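KDGF (Halomonas sp., PDB 5FQ0) probably converts 4,5-unsaturated monouronates from pectin and alginate breakdown into their linear ketonised forms, as a small metal-binding cupin. Local coordinates at residues Val82-His85 with His86-His89; Asp102-Ser105 with Pro106-Asp110. All coordinates share one frame; numbering follows the deposited sequence.

Contact 1 of 2, residues Val82-His85 with His86-His89; sequences VAPH and HTMH. With NI (nickel (II) ion), chain H.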
loop_
_atom_site.group_PDB
_atom_site.type_symbol
_atom_site.label_atom_id
_atom_site.label_comp_id
_atom_site.label_asym_id
_atom_site.label_seq_id
_atom_site.Cartn_x
_atom_site.Cartn_y
_atom_site.Cartn_z
ATOM N N VAL B 82 -1.517 10.812 3.132
ATOM C CA VAL B 82 -0.140 10.974 2.673
ATOM C C VAL B 82 0.521 12.009 3.563
ATOM O O VAL B 82 -0.041 13.077 3.728
ATOM C CB VAL B 82 -0.015 11.253 1.131
ATOM C CG1 VAL B 82 -0.889 12.430 0.671
ATOM C CG2 VAL B 82 1.447 11.428 0.674
ATOM N N ALA B 83 1.673 11.650 4.162
ATOM C CA ALA B 83 2.537 12.570 4.890
ATOM C C ALA B 83 3.930 12.726 4.273
ATOM O O ALA B 83 4.837 11.919 4.577
ATOM C CB ALA B 83 2.686 12.128 6.353
ATOM N N PRO B 84 4.135 13.785 3.463
ATOM C CA PRO B 84 5.485 13.999 2.894
ATOM C C PRO B 84 6.490 14.142 4.049
ATOM O O PRO B 84 6.073 14.446 5.176
ATOM C CB PRO B 84 5.359 15.329 2.108
ATOM C CG PRO B 84 3.880 15.607 1.976
ATOM C CD PRO B 84 3.158 14.829 3.068
ATOM N N HIS B 85 7.780 13.941 3.806
ATOM C CA HIS B 85 8.745 14.108 4.889
ATOM C C HIS B 85 8.593 15.502 5.535
ATOM O O HIS B 85 8.123 16.453 4.879
ATOM C CB HIS B 85 10.204 13.767 4.468
ATOM C CG HIS B 85 10.718 14.509 3.260
ATOM N ND1 HIS B 85 10.936 15.874 3.251
ATOM C CD2 HIS B 85 11.123 14.060 2.044
ATOM C CE1 HIS B 85 11.443 16.233 2.083
ATOM N NE2 HIS B 85 11.550 15.155 1.324
ATOM N N HIS B 86 8.926 15.601 6.826
ATOM C CA HIS B 86 8.647 16.818 7.614
ATOM C C HIS B 86 7.165 17.149 7.879
ATOM O O HIS B 86 6.849 18.316 8.153
ATOM C CB HIS B 86 9.345 18.060 6.994
ATOM C CG HIS B 86 10.827 17.971 7.030
ATOM N ND1 HIS B 86 11.549 17.294 6.071
ATOM C CD2 HIS B 86 11.723 18.406 7.950
ATOM C CE1 HIS B 86 12.834 17.354 6.376
ATOM N NE2 HIS B 86 12.963 18.007 7.520
ATOM N N THR B 87 6.265 16.166 7.759
ATOM C CA THR B 87 4.829 16.384 8.044
ATOM C C THR B 87 4.480 15.545 9.291
ATOM O O THR B 87 4.751 14.331 9.352
ATOM C CB THR B 87 3.889 16.063 6.844
ATOM O OG1 THR B 87 4.314 16.777 5.687
ATOM C CG2 THR B 87 2.425 16.468 7.103
ATOM N N MET B 88 3.935 16.220 10.297
ATOM C CA MET B 88 3.504 15.583 11.528
ATOM C C MET B 88 2.283 14.734 11.289
ATOM O O MET B 88 1.308 15.180 10.680
ATOM C CB MET B 88 3.143 16.649 12.581
ATOM C CG MET B 88 4.352 17.350 13.194
ATOM S SD MET B 88 5.378 16.254 14.197
ATOM C CE MET B 88 4.091 15.621 15.253
ATOM N N HIS B 89 2.311 13.518 11.803
ATOM C CA HIS B 89 1.186 12.628 11.630
ATOM C C HIS B 89 1.192 11.663 12.807
ATOM O O HIS B 89 2.241 11.417 13.427
ATOM C CB HIS B 89 1.268 11.885 10.270
ATOM C CG HIS B 89 2.515 11.066 10.095
ATOM N ND1 HIS B 89 3.754 11.631 9.842
ATOM C CD2 HIS B 89 2.718 9.733 10.169
ATOM C CE1 HIS B 89 4.664 10.677 9.781
ATOM N NE2 HIS B 89 4.056 9.510 9.935
HETATM NI NI NI H . 5.311 7.875 10.339
HETATM O O HOH W 1 6.874 13.256 8.151
HETATM O O HOH W 2 6.471 18.730 4.573
#
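The carbonyl oxygen of Pro84 accepts two bonds from Thr87: OG1 donates to Pro84 O over 3.0 Å, and Thr87 N reaches the same oxygen only weakly. Together they close a type II beta turn, Pro84 to Thr87, by which the chain leaves strand 80-83 of the cupin fold and heads for strand 89-93. With OG1 beside its own backbone N (chi1 -53°), the hydroxyl reaches back to Pro84 O, meeting it from above the carbonyl plane; threonine thus reinforces the weak backbone bond. One water donates to both His85 O and Thr87 OG1, while another lies close to Thr87 O and may donate to it. His86, third in the turn, has the left-handed backbone that a type II turn asks for there. At the exposed tip the imidazoles of His85 and His86 meet rim to rim, planes 78° apart, sharing a hydrogen bond between His85 ND1 and His86 ND1 of 3.2 Å. At the buried end the methyl of Ala83 sits over one face of the His89 ring, CB 4.0 Å from its centroid, a CH-pi contact that suits a small residue. In the plane of that ring, His89 ND1 donates to Thr87 O at 2.9 Å, nearly straight at 164°. This second-shell bond helps fix the ring's rotation, with the other nitrogen, His89 NE2, on the nickel at 2.1 Å.

Contact 2 of 2, residues Asp102-Ser105 with Pro106-Asp110; sequences DLFS and PRRDD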
loop_
_atom_site.group_PDB
_atom_site.type_symbol
_atom_site.label_atom_id
_atom_site.label_comp_id
_atom_site.label_asym_id
_atom_site.label_seq_id
_atom_site.Cartn_x
_atom_site.Cartn_y
_atom_site.Cartn_z
ATOM N N ASP B 102 1.516 0.852 5.997
ATOM C CA ASP B 102 2.380 2.021 5.899
ATOM C C ASP B 102 3.346 1.827 4.734
ATOM O O ASP B 102 4.046 0.811 4.676
ATOM C CB ASP B 102 3.171 2.244 7.186
ATOM C CG ASP B 102 2.328 2.829 8.284
ATOM O OD1 ASP B 102 1.373 3.581 7.976
ATOM O OD2 ASP B 102 2.667 2.555 9.444
ATOM N N LEU B 103 3.369 2.808 3.827
ATOM C CA LEU B 103 4.226 2.808 2.633
ATOM C C LEU B 103 5.261 3.933 2.751
ATOM O O LEU B 103 4.911 5.045 3.148
ATOM C CB LEU B 103 3.358 3.022 1.379
ATOM C CG LEU B 103 2.015 2.287 1.542
ATOM C CD1 LEU B 103 1.015 2.773 0.528
ATOM C CD2 LEU B 103 2.226 0.777 1.414
ATOM N N PHE B 104 6.510 3.651 2.393
ATOM C CA PHE B 104 7.608 4.606 2.598
ATOM C C PHE B 104 8.495 4.727 1.366
ATOM O O PHE B 104 8.654 3.767 0.613
ATOM C CB PHE B 104 8.515 4.202 3.783
ATOM C CG PHE B 104 7.818 4.161 5.129
ATOM C CD1 PHE B 104 7.703 5.312 5.914
ATOM C CD2 PHE B 104 7.304 2.955 5.616
ATOM C CE1 PHE B 104 7.100 5.255 7.164
ATOM C CE2 PHE B 104 6.683 2.881 6.844
ATOM C CZ PHE B 104 6.574 4.039 7.632
ATOM N N SER B 105 9.062 5.918 1.168
ATOM C CA SER B 105 10.164 6.118 0.240
ATOM C C SER B 105 11.100 7.125 0.920
ATOM O O SER B 105 10.632 8.171 1.378
ATOM C CB SER B 105 9.686 6.669 -1.092
ATOM O OG SER B 105 10.811 6.847 -1.957
ATOM N N PRO B 106 12.391 6.802 1.053
ATOM C CA PRO B 106 12.935 5.499 0.676
ATOM C C PRO B 106 12.536 4.458 1.708
ATOM O O PRO B 106 11.612 4.682 2.495
ATOM C CB PRO B 106 14.463 5.738 0.698
ATOM C CG PRO B 106 14.652 6.835 1.689
ATOM C CD PRO B 106 13.453 7.741 1.482
ATOM N N ARG B 107 13.184 3.310 1.702
ATOM C CA ARG B 107 12.773 2.294 2.651
ATOM C C ARG B 107 13.276 2.706 4.040
ATOM O O ARG B 107 14.236 3.489 4.133
ATOM C CB ARG B 107 13.287 0.920 2.240
ATOM C CG ARG B 107 14.690 0.623 2.654
ATOM C CD ARG B 107 15.000 -0.870 2.626
ATOM N NE ARG B 107 16.426 -0.962 2.387
ATOM C CZ ARG B 107 17.012 -1.760 1.486
ATOM N NH1 ARG B 107 16.324 -2.653 0.762
ATOM N NH2 ARG B 107 18.304 -1.669 1.323
ATOM N N ARG B 108 12.619 2.200 5.097
ATOM C CA ARG B 108 12.966 2.517 6.466
ATOM C C ARG B 108 13.995 1.487 6.951
ATOM O O ARG B 108 13.615 0.418 7.391
ATOM C CB ARG B 108 11.716 2.478 7.351
ATOM C CG ARG B 108 10.730 3.623 7.081
ATOM C CD ARG B 108 11.154 4.866 7.855
ATOM N NE ARG B 108 11.272 4.521 9.275
ATOM C CZ ARG B 108 10.274 4.623 10.159
ATOM N NH1 ARG B 108 9.063 5.076 9.778
ATOM N NH2 ARG B 108 10.488 4.257 11.426
ATOM N N ASP B 109 15.292 1.789 6.803
ATOM C CA ASP B 109 16.351 0.829 7.205
ATOM C C ASP B 109 16.326 0.533 8.700
ATOM O O ASP B 109 16.706 -0.564 9.122
ATOM C CB ASP B 109 17.751 1.272 6.742
ATOM C CG ASP B 109 17.870 1.330 5.237
ATOM O OD1 ASP B 109 17.286 0.484 4.550
ATOM O OD2 ASP B 109 18.538 2.232 4.716
ATOM N N ASP B 110 15.834 1.483 9.499
ATOM C CA ASP B 110 15.717 1.260 10.954
ATOM C C ASP B 110 14.740 0.156 11.337
ATOM O O ASP B 110 14.771 -0.310 12.450
ATOM C CB ASP B 110 15.310 2.545 11.675
ATOM C CG ASP B 110 13.977 3.069 11.186
ATOM O OD1 ASP B 110 13.923 3.526 10.033
ATOM O OD2 ASP B 110 12.988 3.020 11.946
#
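One face of the Phe104 ring carries the aliphatic part of Arg108, whose CG lies 3.6 Å from the ring centroid in a CH-pi contact. The guanidinium does not stack: its plane stands 81° from the ring, with Arg108 NH1 3.3 Å from Phe104 CE1. Its other edge grips Asp110 side-on, in plane: Arg108 NE meets OD1 of Asp110 at 2.9 Å and Arg108 NH2 meets OD2 at 2.8 Å, each on a syn lone pair. Bends at chi2 (-84°) and chi3 (-55°) fold the chain across the phenyl face and still bring its end round to the carboxylate. Behind this, a cis peptide between Ser105 and Pro106, a linkage proline readily accepts, turns the chain sharply off strand 98-105. Ser105 OG is hydrogen-bonded to Asp31 O and to a polar side chain of the neighbouring subunit. Were Arg108 replaced by an alanine, one face of the phenyl ring would probably lose its cover and the Asp110 carboxylate its two-nitrogen partner. Asp110 probably balances part of the arginine's charge. Arg108 NH2 also donates to a bound citrate, probably from the crystallisation liquor; an arginine here would suit a pocket for acidic sugars.

How the contacts relate
Contact 1 comes first along the chain and contact 2 follows; the rest of strand 89-93, which begins at His89 of contact 1, and the start of strand 98-105 lie between them. Their centres lie about 13 Å apart and their nearest atoms about 6 Å, so they do not touch, yet both start from the same antiparallel sheet: strand 54-61 lies between strands 80-83 and 98-105. Both stand at exits from that sheet, and they converge on one site. Contact 1 supplies a nickel ligand, His89, alongside His48, His50 and Gln55, while contact 2 brings a phenyl ring and an arginine close by. Each has a side chain about 3 Å from bound citrate, probably from the crystallisation liquor, which is consistent with one shared pocket beside the metal.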